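Local coordinates for subtilisin-like protein (PDB 3ZXY) that probably cleaves peptide bonds as a subtilisin-like serine endopeptidase of the S8 family, this chain being the protease domain of the larger PatA protein, at residues 33-37 with 38-42; 96-99 with 100-104; 120-123 with 124-128. The protein carries 1 engineered substitution. All blocks are in the same frame, centred on the assembly; numbering follows the deposited sequence.

Contact 1: residues 33-37 with 38-42; sequences VLPTL and APTAA
After strand 30-33 the backbone turns round at Thr36-Ala38 and comes back, bringing the CA atoms of Pro35 and Thr40 to 6.3 Å from each other with no direct hydrogen bond between 33-37 and 38-42. Thr40 turns its methyl back toward the outgoing limb. Its CG2 lies 3.8 Å from Pro35 CA and touches CB of the same ring, while the Val33 methyl CG1 reaches Thr40 CG2 at 3.9 Å. Because Thr40 holds OG1 between its own N and carbonyl carbon (chi1 61°), CG2 is the branch turned to the loop's inner side; a beta-branched residue can thus offer carbon inward and keep a hydroxyl for another direction. This loop follows an edge strand of the seven-stranded parallel sheet of the subtilisin fold and leads to helix 47-60. Two waters bridge the limbs, joining Thr36 to Ala38. Water 1 accepts from Thr36 N and donates to Ala38 O at 2.7 Å; water 2 donates both to that same oxygen, at 2.8 Å, and to Thr36 O. Ala38 O thus takes both waters, and the short side chain of Ala38, pointing away from the other limb, adds no bulk at the turn. On the outgoing limb the Thr36 hydroxyl OG1 donates to Leu34 O at 3.2 Å from above the carbonyl plane, and Thr36 also packs on Val79 of strand 75-80.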
ATOM      1  N   VAL A  33      -2.023  16.360   5.015  1.00 23.75           N
ATOM      2  CA  VAL A  33      -1.009  16.451   3.979  1.00 23.18           C
ATOM      3  C   VAL A  33       0.292  16.934   4.614  1.00 24.23           C
ATOM      4  O   VAL A  33       0.307  17.940   5.356  1.00 25.90           O
ATOM      5  CB  VAL A  33      -1.447  17.410   2.871  1.00 23.63           C
ATOM      6  CG1 VAL A  33      -0.335  17.569   1.848  1.00 23.50           C
ATOM      7  CG2 VAL A  33      -2.722  16.905   2.217  1.00 23.03           C
ATOM      8  N   LEU A  34       1.368  16.200   4.335  1.00 23.44           N
ATOM      9  CA  LEU A  34       2.696  16.469   4.862  1.00 24.83           C
ATOM     10  C   LEU A  34       3.610  16.863   3.703  1.00 25.30           C
ATOM     11  O   LEU A  34       4.204  16.006   3.043  1.00 24.51           O
ATOM     12  CB  LEU A  34       3.257  15.241   5.579  1.00 24.57           C
ATOM     13  CG  LEU A  34       2.474  14.732   6.790  1.00 25.09           C
ATOM     14  CD1 LEU A  34       3.109  13.462   7.335  1.00 25.20           C
ATOM     15  CD2 LEU A  34       2.386  15.792   7.873  1.00 26.96           C
ATOM     16  N   PRO A  35       3.713  18.169   3.434  1.00 26.75           N
ATOM     17  CA  PRO A  35       4.552  18.596   2.326  1.00 27.62           C
ATOM     18  C   PRO A  35       5.982  18.166   2.540  1.00 28.80           C
ATOM     19  O   PRO A  35       6.548  18.346   3.615  1.00 30.40           O
ATOM     20  CB  PRO A  35       4.432  20.120   2.340  1.00 29.08           C
ATOM     21  CG  PRO A  35       3.215  20.416   3.133  1.00 29.58           C
ATOM     22  CD  PRO A  35       3.072  19.303   4.116  1.00 28.48           C
ATOM     23  N   THR A  36       6.553  17.566   1.516  1.00 29.78           N
ATOM     24  CA  THR A  36       7.935  17.209   1.580  1.00 31.42           C
ATOM     25  C   THR A  36       8.497  18.073   0.469  1.00 33.86           C
ATOM     26  O   THR A  36       8.279  19.285   0.531  1.00 36.82           O
ATOM     27  CB  THR A  36       8.048  15.680   1.585  1.00 30.44           C
ATOM     28  OG1 THR A  36       7.257  15.224   2.694  1.00 29.46           O
ATOM     29  CG2 THR A  36       9.476  15.221   1.802  1.00 31.74           C
ATOM     30  N   LEU A  37       9.166  17.557  -0.544  1.00 33.69           N
ATOM     31  CA  LEU A  37       9.780  18.461  -1.522  0.50 34.51           C
ATOM     32  C   LEU A  37       8.955  18.604  -2.805  1.00 32.72           C
ATOM     33  O   LEU A  37       9.021  19.647  -3.470  1.00 34.55           O
ATOM     34  CB  LEU A  37      11.228  18.051  -1.806  0.50 36.00           C
ATOM     35  CG  LEU A  37      12.203  18.556  -0.730  0.50 38.20           C
ATOM     36  CD1 LEU A  37      13.637  18.168  -1.056  0.50 39.36           C
ATOM     37  CD2 LEU A  37      12.098  20.066  -0.553  0.50 40.17           C
ATOM     38  N   ALA A  38       8.174  17.579  -3.134  1.00 30.14           N
ATOM     39  CA  ALA A  38       7.297  17.605  -4.319  1.00 27.84           C
ATOM     40  C   ALA A  38       6.042  18.467  -4.084  1.00 27.54           C
ATOM     41  O   ALA A  38       5.588  18.632  -2.929  1.00 27.18           O
ATOM     42  CB  ALA A  38       6.886  16.191  -4.721  1.00 26.74           C
ATOM     43  N   PRO A  39       5.453  19.006  -5.169  1.00 25.87           N
ATOM     44  CA  PRO A  39       4.180  19.717  -5.024  1.00 25.74           C
ATOM     45  C   PRO A  39       3.094  18.860  -4.361  1.00 24.17           C
ATOM     46  O   PRO A  39       3.047  17.639  -4.557  1.00 22.46           O
ATOM     47  CB  PRO A  39       3.797  20.063  -6.468  1.00 25.68           C
ATOM     48  CG  PRO A  39       5.103  20.115  -7.186  1.00 26.09           C
ATOM     49  CD  PRO A  39       5.943  19.036  -6.562  1.00 25.90           C
ATOM     50  N   THR A  40       2.236  19.502  -3.572  1.00 24.88           N
ATOM     51  CA  THR A  40       1.133  18.807  -2.923  1.00 24.15           C
ATOM     52  C   THR A  40      -0.222  19.055  -3.598  1.00 24.07           C
ATOM     53  O   THR A  40      -1.184  18.316  -3.347  1.00 23.67           O
ATOM     54  CB  THR A  40       1.035  19.207  -1.444  1.00 25.54           C
ATOM     55  OG1 THR A  40       0.800  20.610  -1.359  1.00 27.70           O
ATOM     56  CG2 THR A  40       2.337  18.859  -0.707  1.00 26.15           C
ATOM     57  N   ALA A  41      -0.301  20.090  -4.437  1.00 25.02           N
ATOM     58  CA  ALA A  41      -1.556  20.460  -5.103  1.00 25.54           C
ATOM     59  C   ALA A  41      -1.904  19.466  -6.210  1.00 24.44           C
ATOM     60  O   ALA A  41      -1.081  19.184  -7.074  1.00 24.50           O
ATOM     61  CB  ALA A  41      -1.475  21.876  -5.668  1.00 27.66           C
ATOM     62  N   ALA A  42      -3.121  18.933  -6.169  1.00 23.66           N
ATOM     63  CA  ALA A  42      -3.597  18.025  -7.205  1.00 22.62           C
ATOM     64  C   ALA A  42      -4.079  18.794  -8.430  1.00 23.59           C
ATOM     65  O   ALA A  42      -4.623  19.902  -8.328  1.00 25.40           O
ATOM     66  CB  ALA A  42      -4.713  17.144  -6.675  1.00 22.57           C
TER
HETATM   67  O   HOH W   1       5.364  16.847  -0.925  1.00 24.63           O
HETATM   68  O   HOH W   2       5.902  20.718  -1.135  1.00 35.93           O

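Contact 2: residues 96-99 with 100-104; sequences RGIE and RAVNA
Val102 sets CG1 anti to its backbone N (chi1 171°), which leaves CG2 beside that N and turned back to Ile98, one helical turn earlier. There CG2 rests 3.3 Å from Ile98 O and meets the Ile98 methyl CG2 at 4.3 Å, a light apolar contact. Arg100 likewise carries CG anti to N, then bends at chi2 (81°), so that its guanidinium swings off the helix and NH2 donates to Pro35 O in the loop after strand 30-33. At the root of this side chain Arg100 CB lies 3.4 Å from Gly97 O. The backbone is a regular alpha-helix: Arg100 N, Ala101 N, Val102 N and Asn103 N each donate to the carbonyl four residues before. Of these, the bond from Val102 N to Ile98 O, 2.9 Å, has the straightest N-H...O angle, 172°. These turns belong to helix 91-103, one of the helices packed on the central parallel sheet of the subtilisin fold. Its apolar side carries Ile98, Ala101 and Val102: branched Ile98 spans from strand 11-16 to helix 124-135, and small Ala101 lets the backbone come close to Leu15 and Ala13. Gly97 leaves its buried place on the helix without a side chain, and its carbonyl O takes Ala101 N. On the other side Arg96 pairs in a salt bridge with Asp93, a turn earlier, and lays its chain against Thr36 and Leu37. Near the end of the helix Asn103 folds its amide back over Glu99 O; ND2 comes to 3.1 Å, but at an angle too poor for a hydrogen bond. Beyond it, Ala104 N makes weak bonds to Arg100 O and Ala101 O.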
ATOM      1  N   ARG A  96      13.309  10.148   1.350  1.00 20.76           N
ATOM      2  CA  ARG A  96      12.869  11.340   2.072  1.00 22.14           C
ATOM      3  C   ARG A  96      11.402  11.235   2.496  1.00 20.77           C
ATOM      4  O   ARG A  96      11.043  11.609   3.612  1.00 21.36           O
ATOM      5  CB  ARG A  96      13.068  12.583   1.204  1.00 24.77           C
ATOM      6  CG  ARG A  96      12.763  13.880   1.923  1.00 27.76           C
ATOM      7  CD  ARG A  96      12.944  15.116   1.048  1.00 31.05           C
ATOM      8  NE  ARG A  96      14.280  15.208   0.438  1.00 33.31           N
ATOM      9  CZ  ARG A  96      14.578  14.890  -0.825  1.00 34.12           C
ATOM     10  NH1 ARG A  96      13.643  14.458  -1.670  1.00 33.87           N
ATOM     11  NH2 ARG A  96      15.833  15.021  -1.260  1.00 36.48           N
ATOM     12  N   GLY A  97      10.558  10.724   1.610  1.00 19.24           N
ATOM     13  CA  GLY A  97       9.146  10.557   1.918  1.00 18.23           C
ATOM     14  C   GLY A  97       8.940   9.531   3.018  1.00 17.17           C
ATOM     15  O   GLY A  97       8.070   9.687   3.871  1.00 16.83           O
ATOM     16  N   ILE A  98       9.708   8.447   2.960  1.00 16.67           N
ATOM     17  CA  ILE A  98       9.616   7.396   3.969  1.00 16.48           C
ATOM     18  C   ILE A  98       9.984   7.963   5.345  1.00 17.99           C
ATOM     19  O   ILE A  98       9.264   7.762   6.320  1.00 17.96           O
ATOM     20  CB  ILE A  98      10.512   6.201   3.609  1.00 16.06           C
ATOM     21  CG1 ILE A  98       9.931   5.438   2.412  1.00 14.93           C
ATOM     22  CG2 ILE A  98      10.686   5.275   4.808  1.00 16.34           C
ATOM     23  CD1 ILE A  98      10.878   4.421   1.799  1.00 14.71           C
ATOM     24  N   GLU A  99      11.087   8.700   5.425  1.00 19.72           N
ATOM     25  CA  GLU A  99      11.477   9.304   6.708  1.00 21.70           C
ATOM     26  C   GLU A  99      10.401  10.287   7.212  1.00 21.23           C
ATOM     27  O   GLU A  99      10.113  10.338   8.415  1.00 21.54           O
ATOM     28  CB  GLU A  99      12.898   9.913   6.587  1.00 25.12           C
ATOM     29  CG  GLU A  99      13.882   8.802   6.217  1.00 27.01           C
ATOM     30  CD  GLU A  99      15.359   9.121   6.295  1.00 31.53           C
ATOM     31  OE1 GLU A  99      15.755  10.229   6.722  1.00 35.17           O
ATOM     32  OE2 GLU A  99      16.137   8.201   5.920  1.00 35.25           O
ATOM     33  N   ARG A 100       9.795  11.054   6.305  1.00 20.39           N
ATOM     34  CA  ARG A 100       8.719  11.989   6.663  1.00 20.70           C
ATOM     35  C   ARG A 100       7.572  11.223   7.323  1.00 19.60           C
ATOM     36  O   ARG A 100       7.037  11.621   8.351  1.00 20.41           O
ATOM     37  CB  ARG A 100       8.203  12.707   5.400  1.00 20.71           C
ATOM     38  CG  ARG A 100       7.226  13.854   5.631  1.00 21.94           C
ATOM     39  CD  ARG A 100       7.935  15.144   6.016  1.00 23.83           C
ATOM     40  NE  ARG A 100       7.099  16.342   5.830  1.00 25.14           N
ATOM     41  CZ  ARG A 100       6.330  16.918   6.756  1.00 26.03           C
ATOM     42  NH1 ARG A 100       6.266  16.459   8.000  1.00 26.09           N
ATOM     43  NH2 ARG A 100       5.622  17.992   6.433  1.00 27.36           N
ATOM     44  N   ALA A 101       7.209  10.105   6.710  1.00 18.24           N
ATOM     45  CA  ALA A 101       6.106   9.294   7.212  1.00 17.28           C
ATOM     46  C   ALA A 101       6.426   8.657   8.553  1.00 17.54           C
ATOM     47  O   ALA A 101       5.599   8.681   9.455  1.00 17.64           O
ATOM     48  CB  ALA A 101       5.735   8.211   6.207  1.00 16.03           C
ATOM     49  N   VAL A 102       7.611   8.068   8.686  1.00 17.59           N
ATOM     50  CA  VAL A 102       8.022   7.474   9.962  1.00 18.25           C
ATOM     51  C   VAL A 102       7.989   8.537  11.069  1.00 20.02           C
ATOM     52  O   VAL A 102       7.465   8.307  12.179  1.00 20.37           O
ATOM     53  CB  VAL A 102       9.434   6.849   9.881  1.00 18.39           C
ATOM     54  CG1 VAL A 102       9.920   6.450  11.275  1.00 19.23           C
ATOM     55  CG2 VAL A 102       9.463   5.665   8.924  1.00 17.28           C
ATOM     56  N   ASN A 103       8.544   9.716  10.779  1.00 21.50           N
ATOM     57  CA  ASN A 103       8.597  10.783  11.775  1.00 23.64           C
ATOM     58  C   ASN A 103       7.233  11.344  12.175  1.00 23.64           C
ATOM     59  O   ASN A 103       7.087  11.870  13.277  1.00 25.60           O
ATOM     60  CB  ASN A 103       9.513  11.904  11.295  1.00 25.61           C
ATOM     61  CG  ASN A 103      10.965  11.482  11.282  1.00 27.17           C
ATOM     62  OD1 ASN A 103      11.393  10.666  12.099  1.00 29.50           O
ATOM     63  ND2 ASN A 103      11.743  12.065  10.384  1.00 28.83           N
ATOM     64  N   ALA A 104       6.237  11.179  11.302  1.00 22.34           N
ATOM     65  CA  ALA A 104       4.856  11.587  11.550  1.00 22.53           C
ATOM     66  C   ALA A 104       4.033  10.476  12.224  1.00 21.86           C
ATOM     67  O   ALA A 104       2.826  10.637  12.437  1.00 22.79           O
ATOM     68  CB  ALA A 104       4.189  12.005  10.247  1.00 22.03           C
TER

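Contact 3: residues 120-123 with 124-128; sequences GEAD and GWLEN
Asp123 O is gripped by two amides of the first helical turn. Glu127 N donates to it at 3.0 Å, nearly straight at 169°, while Leu126 N reaches the same oxygen at 3.0 Å in a weak, bent bond. Such sharing is natural at a helix start, where the N-cap carbonyl opens the series of four-residue bonds; Asn128 N to Gly124 O continues it at 2.9 Å. Asp123 occupies this N-cap position, yet its carboxylate makes no capping bond: with CG anti to the carbonyl carbon (chi1 -67°) the group turns away from the first turn. Its negative charge would still be expected to suit the positive end of the helix dipole. Asp123 N donates in turn to Gln91 OE1 at the start of helix 91-103, tying the beginnings of the two helices together. Here the loop after strand 115-117 runs into helix 124-135, one of the alpha segments flanking the parallel sheet of this subtilisin-like domain. Ala122 turns its methyl toward the helix, where CB lies 4.1 Å from Glu127 CG and 4.3 Å from Leu126 CD2; a methyl is enough to meet both side chains, and it also touches Leu158. Leu126, buried and apolar, packs against Gln91 and Leu158 as well. Glu127 instead runs extended beside Ala122, its aliphatic CG passing 3.6 Å from Asp123 O. At the end of that chain OE2 accepts from water 3 at 2.8 Å, and the water itself accepts from Ala122 N, so the carboxylate reaches the loop backbone through one solvent molecule on the exposed side.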
ATOM      1  N   GLY A 120      17.343  -6.705  -6.774  1.00 18.68           N
ATOM      2  CA  GLY A 120      16.771  -6.062  -5.597  1.00 18.41           C
ATOM      3  C   GLY A 120      17.752  -5.137  -4.896  1.00 19.13           C
ATOM      4  O   GLY A 120      17.537  -4.777  -3.724  1.00 19.68           O
ATOM      5  N   GLU A 121      18.819  -4.762  -5.598  1.00 20.11           N
ATOM      6  CA  GLU A 121      19.769  -3.738  -5.129  1.00 21.37           C
ATOM      7  C   GLU A 121      19.084  -2.377  -5.083  1.00 20.51           C
ATOM      8  O   GLU A 121      18.196  -2.090  -5.871  1.00 19.34           O
ATOM      9  CB  GLU A 121      21.031  -3.671  -6.014  1.00 23.46           C
ATOM     10  CG  GLU A 121      20.886  -3.036  -7.413  1.00 24.11           C
ATOM     11  CD  GLU A 121      20.277  -3.958  -8.469  1.00 24.48           C
ATOM     12  OE1 GLU A 121      19.946  -5.109  -8.129  1.00 23.61           O
ATOM     13  OE2 GLU A 121      20.122  -3.542  -9.661  1.00 25.56           O
ATOM     14  N   ALA A 122      19.504  -1.546  -4.139  1.00 21.31           N
ATOM     15  CA  ALA A 122      18.931  -0.215  -3.977  1.00 20.77           C
ATOM     16  C   ALA A 122      20.018   0.739  -3.513  1.00 22.27           C
ATOM     17  O   ALA A 122      21.051   0.320  -2.980  1.00 23.07           O
ATOM     18  CB  ALA A 122      17.797  -0.243  -2.983  1.00 20.12           C
ATOM     19  N   ASP A 123      19.780   2.020  -3.754  1.00 22.76           N
ATOM     20  CA  ASP A 123      20.681   3.068  -3.291  1.00 25.04           C
ATOM     21  C   ASP A 123      20.705   3.052  -1.771  1.00 24.49           C
ATOM     22  O   ASP A 123      19.701   2.711  -1.120  1.00 22.11           O
ATOM     23  CB  ASP A 123      20.210   4.433  -3.793  1.00 27.21           C
ATOM     24  CG  ASP A 123      20.327   4.580  -5.315  1.00 30.10           C
ATOM     25  OD1 ASP A 123      21.289   4.034  -5.930  1.00 33.19           O
ATOM     26  OD2 ASP A 123      19.450   5.258  -5.910  1.00 32.09           O
ATOM     27  N   GLY A 124      21.846   3.428  -1.212  1.00 25.74           N
ATOM     28  CA  GLY A 124      22.036   3.400   0.223  1.00 26.46           C
ATOM     29  C   GLY A 124      21.017   4.232   0.984  1.00 25.90           C
ATOM     30  O   GLY A 124      20.619   3.850   2.081  1.00 25.66           O
ATOM     31  N   TRP A 125      20.583   5.359   0.413  1.00 26.22           N
ATOM     32  CA  TRP A 125      19.605   6.215   1.090  1.00 26.65           C
ATOM     33  C   TRP A 125      18.307   5.479   1.273  1.00 23.32           C
ATOM     34  O   TRP A 125      17.651   5.602   2.321  1.00 21.98           O
ATOM     35  CB  TRP A 125      19.298   7.479   0.298  1.00 29.70           C
ATOM     36  CG  TRP A 125      20.446   8.396   0.041  1.00 34.60           C
ATOM     37  CD1 TRP A 125      21.080   8.637  -1.175  1.00 36.71           C
ATOM     38  CD2 TRP A 125      21.132   9.259   1.010  1.00 38.39           C
ATOM     39  NE1 TRP A 125      22.082   9.555  -1.026  1.00 39.78           N
ATOM     40  CE2 TRP A 125      22.172   9.969   0.260  1.00 40.58           C
ATOM     41  CE3 TRP A 125      20.995   9.505   2.374  1.00 39.60           C
ATOM     42  CZ2 TRP A 125      23.024  10.880   0.866  1.00 43.78           C
ATOM     43  CZ3 TRP A 125      21.864  10.424   2.978  1.00 42.00           C
ATOM     44  CH2 TRP A 125      22.854  11.094   2.240  1.00 43.97           C
ATOM     45  N   LEU A 126      17.899   4.731   0.244  1.00 21.06           N
ATOM     46  CA  LEU A 126      16.642   3.990   0.301  1.00 19.19           C
ATOM     47  C   LEU A 126      16.783   2.797   1.242  1.00 19.24           C
ATOM     48  O   LEU A 126      15.876   2.533   2.025  1.00 18.00           O
ATOM     49  CB  LEU A 126      16.166   3.542  -1.096  1.00 18.14           C
ATOM     50  CG  LEU A 126      14.828   2.804  -1.138  1.00 16.50           C
ATOM     51  CD1 LEU A 126      13.703   3.626  -0.500  1.00 16.26           C
ATOM     52  CD2 LEU A 126      14.472   2.467  -2.573  1.00 15.92           C
ATOM     53  N   GLU A 127      17.917   2.098   1.182  1.00 20.46           N
ATOM     54  CA  GLU A 127      18.179   0.990   2.105  1.00 21.42           C
ATOM     55  C   GLU A 127      18.058   1.469   3.549  1.00 21.32           C
ATOM     56  O   GLU A 127      17.452   0.805   4.385  1.00 20.35           O
ATOM     57  CB  GLU A 127      19.570   0.402   1.873  1.00 24.21           C
ATOM     58  CG  GLU A 127      19.682  -0.448   0.617  1.00 25.84           C
ATOM     59  CD  GLU A 127      21.086  -1.011   0.420  1.00 30.14           C
ATOM     60  OE1 GLU A 127      22.070  -0.357   0.814  1.00 34.77           O
ATOM     61  OE2 GLU A 127      21.193  -2.120  -0.156  1.00 35.21           O
ATOM     62  N   ASN A 128      18.611   2.646   3.821  1.00 21.79           N
ATOM     63  CA  ASN A 128      18.609   3.204   5.168  1.00 22.73           C
ATOM     64  C   ASN A 128      17.207   3.574   5.618  1.00 21.20           C
ATOM     65  O   ASN A 128      16.857   3.387   6.780  1.00 21.13           O
ATOM     66  CB  ASN A 128      19.503   4.447   5.235  1.00 24.98           C
ATOM     67  CG  ASN A 128      20.989   4.112   5.208  1.00 27.59           C
ATOM     68  OD1 ASN A 128      21.383   2.943   5.230  1.00 29.44           O
ATOM     69  ND2 ASN A 128      21.821   5.143   5.169  1.00 29.85           N
TER
HETATM   70  O   HOH W   3      21.970  -2.518  -2.795  1.00 32.27           O

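How the contacts relate
Contacts 1, 2 and 3 follow one another along the chain and sit on three elements, in chain order, of one subtilisin-like domain: a loop after edge strand 30-33, helix 91-103, and the start of helix 124-135. Contact 2 is the link between the others. Its centre lies about 13 Å from that of contact 1, which it meets through its arginines and Ala104, and about 16 Å from that of contact 3, where Ile98 CD1 packs on Leu126 CD1 at 3.7 Å. Contacts 1 and 3 do not touch, their nearest atoms being about 12 Å apart. Helix 91-103 thus joins a water-bridged surface loop on one flank to helix 124-135 on the other.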